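Local coordinates for protein pectinesterase 1 (Solanum lycopersicum, PDB 1XG2) that hydrolyses the methyl esters of cell-wall pectin through its pectinesterase domain, releasing methanol, and may prepare fruit cell walls for softening, at residues Ile97-Ala110 and Ile122-Leu134. Numbering follows the deposited sequence.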
ATOM      1  N   ILE A  97      17.300  -7.332   6.321  1.00 11.42           N
ATOM      2  CA  ILE A  97      16.474  -8.233   7.123  1.00 10.91           C
ATOM      3  C   ILE A  97      15.505  -8.955   6.198  1.00 10.42           C
ATOM      4  O   ILE A  97      15.186  -8.469   5.123  1.00  9.43           O
ATOM      5  CB  ILE A  97      15.743  -7.439   8.238  1.00 10.99           C
ATOM      6  CG1 ILE A  97      15.177  -8.383   9.309  1.00 10.97           C
ATOM      7  CG2 ILE A  97      14.634  -6.556   7.651  1.00 11.95           C
ATOM      8  CD1 ILE A  97      14.750  -7.677  10.558  1.00 12.13           C
ATOM      9  N   CYS A  98      15.059 -10.128   6.619  1.00 10.77           N
ATOM     10  CA  CYS A  98      14.040 -10.892   5.893  1.00 10.53           C
ATOM     11  C   CYS A  98      12.741 -10.847   6.692  1.00 10.31           C
ATOM     12  O   CYS A  98      12.765 -11.011   7.895  1.00 10.90           O
ATOM     13  CB  CYS A  98      14.482 -12.357   5.730  1.00 10.89           C
ATOM     14  SG  CYS A  98      13.170 -13.417   5.053  1.00 13.51           S
ATOM     15  N   ILE A  99      11.626 -10.573   6.022  1.00  9.58           N
ATOM     16  CA  ILE A  99      10.300 -10.737   6.594  1.00  9.50           C
ATOM     17  C   ILE A  99       9.641 -11.835   5.793  1.00  9.63           C
ATOM     18  O   ILE A  99       9.586 -11.767   4.581  1.00  9.35           O
ATOM     19  CB  ILE A  99       9.455  -9.449   6.503  1.00  8.71           C
ATOM     20  CG1 ILE A  99      10.220  -8.221   7.049  1.00  9.01           C
ATOM     21  CG2 ILE A  99       8.139  -9.625   7.272  1.00  8.70           C
ATOM     22  CD1 ILE A  99      10.740  -8.358   8.450  1.00  9.33           C
ATOM     23  N   GLN A 100       9.136 -12.851   6.476  1.00 10.87           N
ATOM     24  CA  GLN A 100       8.531 -13.968   5.787  1.00 11.44           C
ATOM     25  C   GLN A 100       7.242 -14.440   6.426  1.00 11.17           C
ATOM     26  O   GLN A 100       7.023 -14.294   7.640  1.00 10.59           O
ATOM     27  CB  GLN A 100       9.513 -15.127   5.655  1.00 11.97           C
ATOM     28  CG  GLN A 100       9.992 -15.710   6.936  1.00 14.08           C
ATOM     29  CD  GLN A 100      10.649 -17.107   6.742  1.00 18.31           C
ATOM     30  OE1 GLN A 100      10.657 -17.915   7.661  1.00 18.44           O
ATOM     31  NE2 GLN A 100      11.214 -17.353   5.568  1.00 18.46           N
ATOM     32  N   ASN A 101       6.391 -14.989   5.569  1.00 11.31           N
ATOM     33  CA  ASN A 101       5.194 -15.698   5.994  1.00 11.17           C
ATOM     34  C   ASN A 101       5.254 -17.106   5.394  1.00 11.49           C
ATOM     35  O   ASN A 101       5.299 -17.275   4.176  1.00 10.21           O
ATOM     36  CB  ASN A 101       3.932 -14.938   5.592  1.00 11.15           C
ATOM     37  CG  ASN A 101       2.677 -15.531   6.210  1.00 11.09           C
ATOM     38  OD1 ASN A 101       2.516 -16.761   6.236  1.00 11.59           O
ATOM     39  ND2 ASN A 101       1.808 -14.687   6.733  1.00  9.58           N
ATOM     40  N   THR A 102       5.281 -18.113   6.267  1.00 12.60           N
ATOM     41  CA  THR A 102       5.489 -19.512   5.860  1.00 13.49           C
ATOM     42  C   THR A 102       4.198 -20.314   5.702  1.00 14.51           C
ATOM     43  O   THR A 102       4.239 -21.544   5.592  1.00 15.20           O
ATOM     44  CB  THR A 102       6.361 -20.234   6.889  1.00 13.43           C
ATOM     45  OG1 THR A 102       5.748 -20.157   8.182  1.00 12.33           O
ATOM     46  CG2 THR A 102       7.710 -19.526   7.062  1.00 14.12           C
ATOM     47  N   ALA A 103       3.058 -19.643   5.698  1.00 14.64           N
ATOM     48  CA  ALA A 103       1.770 -20.337   5.577  1.00 15.29           C
ATOM     49  C   ALA A 103       1.682 -21.247   4.359  1.00 15.88           C
ATOM     50  O   ALA A 103       1.164 -22.360   4.448  1.00 15.83           O
ATOM     51  CB  ALA A 103       0.628 -19.346   5.576  1.00 15.71           C
ATOM     52  N   GLY A 104       2.189 -20.780   3.226  1.00 15.94           N
ATOM     53  CA  GLY A 104       2.195 -21.556   1.998  1.00 15.94           C
ATOM     54  C   GLY A 104       0.995 -21.279   1.119  1.00 16.24           C
ATOM     55  O   GLY A 104       0.030 -20.654   1.553  1.00 16.54           O
ATOM     56  N   PRO A 105       1.046 -21.749  -0.120  1.00 16.82           N
ATOM     57  CA  PRO A 105       0.010 -21.451  -1.116  1.00 17.80           C
ATOM     58  C   PRO A 105      -1.396 -21.970  -0.770  1.00 18.41           C
ATOM     59  O   PRO A 105      -2.393 -21.308  -1.110  1.00 18.95           O
ATOM     60  CB  PRO A 105       0.543 -22.099  -2.402  1.00 17.61           C
ATOM     61  CG  PRO A 105       1.642 -22.974  -2.015  1.00 18.26           C
ATOM     62  CD  PRO A 105       2.113 -22.606  -0.657  1.00 17.06           C
ATOM     63  N   ALA A 106      -1.483 -23.106  -0.082  1.00 18.41           N
ATOM     64  CA  ALA A 106      -2.783 -23.675   0.284  1.00 18.33           C
ATOM     65  C   ALA A 106      -3.511 -22.867   1.377  1.00 17.72           C
ATOM     66  O   ALA A 106      -4.679 -23.106   1.636  1.00 17.18           O
ATOM     67  CB  ALA A 106      -2.625 -25.146   0.709  1.00 18.73           C
ATOM     68  N   LYS A 107      -2.838 -21.901   2.003  1.00 16.73           N
ATOM     69  CA  LYS A 107      -3.498 -21.036   2.998  1.00 16.35           C
ATOM     70  C   LYS A 107      -4.026 -19.711   2.434  1.00 15.96           C
ATOM     71  O   LYS A 107      -4.490 -18.846   3.187  1.00 16.00           O
ATOM     72  CB  LYS A 107      -2.543 -20.775   4.160  1.00 16.23           C
ATOM     73  CG  LYS A 107      -2.162 -22.047   4.953  1.00 17.82           C
ATOM     74  CD  LYS A 107      -3.363 -22.680   5.665  1.00 18.53           C
ATOM     75  CE  LYS A 107      -2.920 -23.683   6.733  1.00 19.77           C
ATOM     76  NZ  LYS A 107      -4.070 -24.309   7.380  1.00 19.44           N
ATOM     77  N   ASP A 108      -3.940 -19.554   1.113  1.00 15.73           N
ATOM     78  CA  ASP A 108      -4.398 -18.355   0.406  1.00 15.90           C
ATOM     79  C   ASP A 108      -3.670 -17.102   0.934  1.00 14.92           C
ATOM     80  O   ASP A 108      -2.465 -17.165   1.210  1.00 15.00           O
ATOM     81  CB  ASP A 108      -5.930 -18.232   0.466  1.00 16.14           C
ATOM     82  CG  ASP A 108      -6.633 -19.406  -0.203  1.00 18.76           C
ATOM     83  OD1 ASP A 108      -6.009 -20.083  -1.038  1.00 21.92           O
ATOM     84  OD2 ASP A 108      -7.805 -19.718   0.061  1.00 19.56           O
ATOM     85  N   GLN A 109      -4.367 -15.975   1.072  1.00 14.13           N
ATOM     86  CA  GLN A 109      -3.701 -14.719   1.458  1.00 13.25           C
ATOM     87  C   GLN A 109      -2.963 -14.839   2.787  1.00 12.80           C
ATOM     88  O   GLN A 109      -3.559 -15.144   3.837  1.00 11.95           O
ATOM     89  CB  GLN A 109      -4.689 -13.553   1.537  1.00 13.25           C
ATOM     90  CG  GLN A 109      -5.422 -13.271   0.236  1.00 14.21           C
ATOM     91  CD  GLN A 109      -6.852 -13.805   0.209  1.00 16.33           C
ATOM     92  OE1 GLN A 109      -7.127 -14.890   0.739  1.00 22.45           O
ATOM     93  NE2 GLN A 109      -7.750 -13.059  -0.387  1.00 11.74           N
ATOM     94  N   ALA A 110      -1.656 -14.580   2.743  1.00 11.58           N
ATOM     95  CA  ALA A 110      -0.820 -14.662   3.923  1.00 11.32           C
ATOM     96  C   ALA A 110       0.382 -13.710   3.740  1.00 10.93           C
ATOM     97  O   ALA A 110       1.357 -14.053   3.088  1.00 10.80           O
ATOM     98  CB  ALA A 110      -0.365 -16.096   4.127  1.00 11.44           C
ATOM     99  N   ILE A 122      12.329   0.623   2.338  1.00 10.38           N
ATOM    100  CA  ILE A 122      12.669  -0.778   2.535  1.00 10.44           C
ATOM    101  C   ILE A 122      13.932  -1.001   1.686  1.00 10.18           C
ATOM    102  O   ILE A 122      13.878  -0.994   0.463  1.00 11.57           O
ATOM    103  CB  ILE A 122      11.471  -1.678   2.127  1.00 10.46           C
ATOM    104  CG1 ILE A 122      10.283  -1.442   3.068  1.00 12.14           C
ATOM    105  CG2 ILE A 122      11.828  -3.151   2.205  1.00 11.30           C
ATOM    106  CD1 ILE A 122       9.502  -0.171   2.811  1.00 13.53           C
ATOM    107  N   ASN A 123      15.063  -1.205   2.357  1.00  9.93           N
ATOM    108  CA  ASN A 123      16.378  -1.236   1.746  1.00  9.90           C
ATOM    109  C   ASN A 123      17.086  -2.556   2.040  1.00  9.48           C
ATOM    110  O   ASN A 123      17.265  -2.910   3.189  1.00  8.80           O
ATOM    111  CB  ASN A 123      17.198  -0.090   2.332  1.00 10.36           C
ATOM    112  CG  ASN A 123      18.536   0.117   1.624  1.00 11.57           C
ATOM    113  OD1 ASN A 123      19.527   0.523   2.228  1.00 10.67           O
ATOM    114  ND2 ASN A 123      18.565  -0.205   0.334  1.00 13.93           N
ATOM    115  N   ARG A 124      17.489  -3.261   0.998  1.00  9.72           N
ATOM    116  CA  ARG A 124      18.251  -4.499   1.124  1.00 10.70           C
ATOM    117  C   ARG A 124      17.511  -5.510   2.008  1.00 10.97           C
ATOM    118  O   ARG A 124      18.096  -6.082   2.927  1.00 11.47           O
ATOM    119  CB  ARG A 124      19.647  -4.225   1.687  1.00 10.87           C
ATOM    120  CG  ARG A 124      20.512  -3.345   0.783  1.00 11.46           C
ATOM    121  CD  ARG A 124      21.992  -3.368   1.151  1.00 13.22           C
ATOM    122  NE  ARG A 124      22.238  -2.972   2.533  1.00 14.73           N
ATOM    123  CZ  ARG A 124      22.590  -1.748   2.937  1.00 15.35           C
ATOM    124  NH1 ARG A 124      22.773  -0.752   2.079  1.00 14.70           N
ATOM    125  NH2 ARG A 124      22.788  -1.525   4.223  1.00 15.96           N
ATOM    126  N   CYS A 125      16.218  -5.688   1.738  1.00 11.15           N
ATOM    127  CA  CYS A 125      15.392  -6.647   2.464  1.00 10.89           C
ATOM    128  C   CYS A 125      14.974  -7.778   1.561  1.00 10.74           C
ATOM    129  O   CYS A 125      14.946  -7.613   0.355  1.00 11.21           O
ATOM    130  CB  CYS A 125      14.146  -5.952   3.004  1.00 11.04           C
ATOM    131  SG  CYS A 125      14.541  -4.812   4.329  1.00 11.49           S
ATOM    132  N   ARG A 126      14.615  -8.913   2.163  1.00 10.51           N
ATOM    133  CA  ARG A 126      14.074 -10.059   1.454  1.00 10.77           C
ATOM    134  C   ARG A 126      12.655 -10.278   2.006  1.00 10.30           C
ATOM    135  O   ARG A 126      12.503 -10.531   3.178  1.00 10.56           O
ATOM    136  CB  ARG A 126      14.952 -11.291   1.716  1.00 10.75           C
ATOM    137  CG  ARG A 126      14.609 -12.510   0.865  1.00 14.05           C
ATOM    138  CD  ARG A 126      15.685 -13.620   0.875  1.00 15.15           C
ATOM    139  NE  ARG A 126      16.116 -13.918   2.240  1.00 16.88           N
ATOM    140  CZ  ARG A 126      15.580 -14.832   3.028  1.00 15.30           C
ATOM    141  NH1 ARG A 126      14.577 -15.599   2.607  1.00 17.56           N
ATOM    142  NH2 ARG A 126      16.054 -14.988   4.249  1.00 16.20           N
ATOM    143  N   ILE A 127      11.634 -10.145   1.170  1.00 10.26           N
ATOM    144  CA  ILE A 127      10.247 -10.316   1.597  1.00 10.23           C
ATOM    145  C   ILE A 127       9.739 -11.565   0.915  1.00 10.28           C
ATOM    146  O   ILE A 127       9.697 -11.626  -0.289  1.00 10.97           O
ATOM    147  CB  ILE A 127       9.406  -9.078   1.231  1.00 10.53           C
ATOM    148  CG1 ILE A 127      10.151  -7.766   1.586  1.00 11.15           C
ATOM    149  CG2 ILE A 127       8.063  -9.137   1.907  1.00  9.30           C
ATOM    150  CD1 ILE A 127      10.505  -7.577   3.043  1.00 13.08           C
ATOM    151  N   ASP A 128       9.339 -12.561   1.699  1.00 10.91           N
ATOM    152  CA  ASP A 128       9.166 -13.929   1.211  1.00 11.49           C
ATOM    153  C   ASP A 128       7.830 -14.503   1.686  1.00 10.49           C
ATOM    154  O   ASP A 128       7.598 -14.620   2.874  1.00 10.01           O
ATOM    155  CB  ASP A 128      10.345 -14.781   1.719  1.00 12.46           C
ATOM    156  CG  ASP A 128      10.148 -16.283   1.508  1.00 16.87           C
ATOM    157  OD1 ASP A 128      11.105 -17.046   1.765  1.00 22.96           O
ATOM    158  OD2 ASP A 128       9.091 -16.805   1.117  1.00 17.97           O
ATOM    159  N   ALA A 129       6.951 -14.799   0.738  1.00 10.08           N
ATOM    160  CA  ALA A 129       5.728 -15.561   0.975  1.00 10.43           C
ATOM    161  C   ALA A 129       5.215 -16.112  -0.370  1.00 10.39           C
ATOM    162  O   ALA A 129       5.985 -16.278  -1.313  1.00 10.97           O
ATOM    163  CB  ALA A 129       4.684 -14.698   1.663  1.00  9.94           C
ATOM    164  N   TYR A 130       3.923 -16.377  -0.455  1.00 10.76           N
ATOM    165  CA  TYR A 130       3.297 -16.885  -1.672  1.00 11.65           C
ATOM    166  C   TYR A 130       2.230 -15.906  -2.146  1.00 11.53           C
ATOM    167  O   TYR A 130       2.562 -14.960  -2.858  1.00 11.69           O
ATOM    168  CB  TYR A 130       2.743 -18.302  -1.447  1.00 12.30           C
ATOM    169  CG  TYR A 130       3.832 -19.335  -1.387  1.00 13.21           C
ATOM    170  CD1 TYR A 130       4.591 -19.491  -0.236  1.00 16.06           C
ATOM    171  CD2 TYR A 130       4.151 -20.109  -2.497  1.00 13.93           C
ATOM    172  CE1 TYR A 130       5.599 -20.419  -0.172  1.00 18.47           C
ATOM    173  CE2 TYR A 130       5.174 -21.029  -2.440  1.00 16.88           C
ATOM    174  CZ  TYR A 130       5.890 -21.176  -1.279  1.00 18.21           C
ATOM    175  OH  TYR A 130       6.902 -22.092  -1.206  1.00 24.02           O
ATOM    176  N   GLN A 131       0.969 -16.108  -1.760  1.00 11.16           N
ATOM    177  CA  GLN A 131      -0.091 -15.197  -2.168  1.00 11.49           C
ATOM    178  C   GLN A 131      -0.079 -13.970  -1.253  1.00 10.59           C
ATOM    179  O   GLN A 131      -0.071 -14.117  -0.041  1.00 10.72           O
ATOM    180  CB  GLN A 131      -1.469 -15.894  -2.147  1.00 11.70           C
ATOM    181  CG  GLN A 131      -2.660 -14.954  -2.411  1.00 12.46           C
ATOM    182  CD  GLN A 131      -3.940 -15.688  -2.780  1.00 14.75           C
ATOM    183  OE1 GLN A 131      -4.026 -16.917  -2.644  1.00 16.11           O
ATOM    184  NE2 GLN A 131      -4.940 -14.941  -3.240  1.00 14.69           N
ATOM    185  N   ASP A 132      -0.047 -12.773  -1.846  1.00 10.82           N
ATOM    186  CA  ASP A 132      -0.125 -11.501  -1.111  1.00 10.73           C
ATOM    187  C   ASP A 132       1.113 -11.232  -0.232  1.00 10.22           C
ATOM    188  O   ASP A 132       1.000 -10.694   0.862  1.00  9.79           O
ATOM    189  CB  ASP A 132      -1.372 -11.425  -0.227  1.00 11.21           C
ATOM    190  CG  ASP A 132      -2.641 -11.175  -0.999  1.00 14.45           C
ATOM    191  OD1 ASP A 132      -2.655 -11.369  -2.229  1.00 18.19           O
ATOM    192  OD2 ASP A 132      -3.698 -10.780  -0.432  1.00 19.44           O
ATOM    193  N   THR A 133       2.287 -11.597  -0.712  1.00  9.96           N
ATOM    194  CA  THR A 133       3.523 -11.400   0.052  1.00  9.56           C
ATOM    195  C   THR A 133       3.687 -10.005   0.654  1.00  9.39           C
ATOM    196  O   THR A 133       3.969  -9.877   1.838  1.00  8.80           O
ATOM    197  CB  THR A 133       4.720 -11.657  -0.875  1.00 10.05           C
ATOM    198  OG1 THR A 133       4.749 -13.034  -1.255  1.00  9.41           O
ATOM    199  CG2 THR A 133       6.028 -11.425  -0.143  1.00 10.52           C
ATOM    200  N   LEU A 134       3.516  -8.976  -0.186  1.00  8.35           N
ATOM    201  CA  LEU A 134       3.829  -7.596   0.175  1.00  8.60           C
ATOM    202  C   LEU A 134       2.614  -6.709  -0.005  1.00  8.70           C
ATOM    203  O   LEU A 134       2.196  -6.412  -1.129  1.00  8.48           O
ATOM    204  CB  LEU A 134       5.002  -7.066  -0.663  1.00  8.60           C
ATOM    205  CG  LEU A 134       5.357  -5.590  -0.461  1.00  8.87           C
ATOM    206  CD1 LEU A 134       5.740  -5.351   0.993  1.00  9.74           C
ATOM    207  CD2 LEU A 134       6.474  -5.152  -1.391  1.00 11.71           C
TER
HETATM  208  O   HOH W   1       7.761 -18.212   3.054  1.00 21.06           O
HETATM  209  O   HOH W   2      -0.108 -18.000   0.573  1.00 12.96           O
HETATM  210  O   HOH W   3      -2.352 -19.205  -2.685  1.00 15.71           O
HETATM  211  O   HOH W   4      -5.965 -18.529  -3.582  1.00 32.95           O
HETATM  212  O   HOH W   5       1.740 -16.208   1.464  1.00 10.38           O
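Strands 98-101 and 126-128 run parallel, their axes 4.8 Å apart at closest approach; four backbone hydrogen bonds join them and the leading Ile97: Arg126 N to Ile97 O, Ile99 N to Arg126 O, Asp128 N to Ile99 O and Asn101 N to Asp128 O. On the face bearing Cys98, Gln100, Arg126 and Asp128, Cys98 SG lies over one face of the Arg126 guanidinium, toward its rim, 3.4 Å from NH2, which also bonds Met62 O. A bend at chi3 (48°) turns the guanidinium face against this sulfur. Asp128 pairs with Arg171, and a water links its OD2 to Asn101 O. On the other face, Ile127 CD1 packs 4.1 Å from Ile99 CG1. Beyond the strands, Pro105 CD sits over the centre of the Tyr130 ring, a CH-pi contact 3.7 Å from the centroid, while Gly104 CA approaches Tyr130 CD1 obliquely (3.9 Å). With an alanine at Tyr130, Pro105 and Gly104 would probably lose this aromatic neighbour and the turn could shift. Further along both segments, Ala110 N donates to Gln131 O (3.2 Å), and the Gln109 and Gln131 amides stack, their planes 22° apart. Two waters donate to Gln131 OE1, tying it to Pro105 O and Asp108 OD1. Gln109 CG touches Asp132 OD2 at 3.1 Å. Neighbouring coils of the pectinesterase right-handed parallel beta-helix thus bring together the probable substrate-binding Gln109, the probable transition-state stabiliser Gln131 and the predicted proton donor Asp132, beside the predicted nucleophile Asp153.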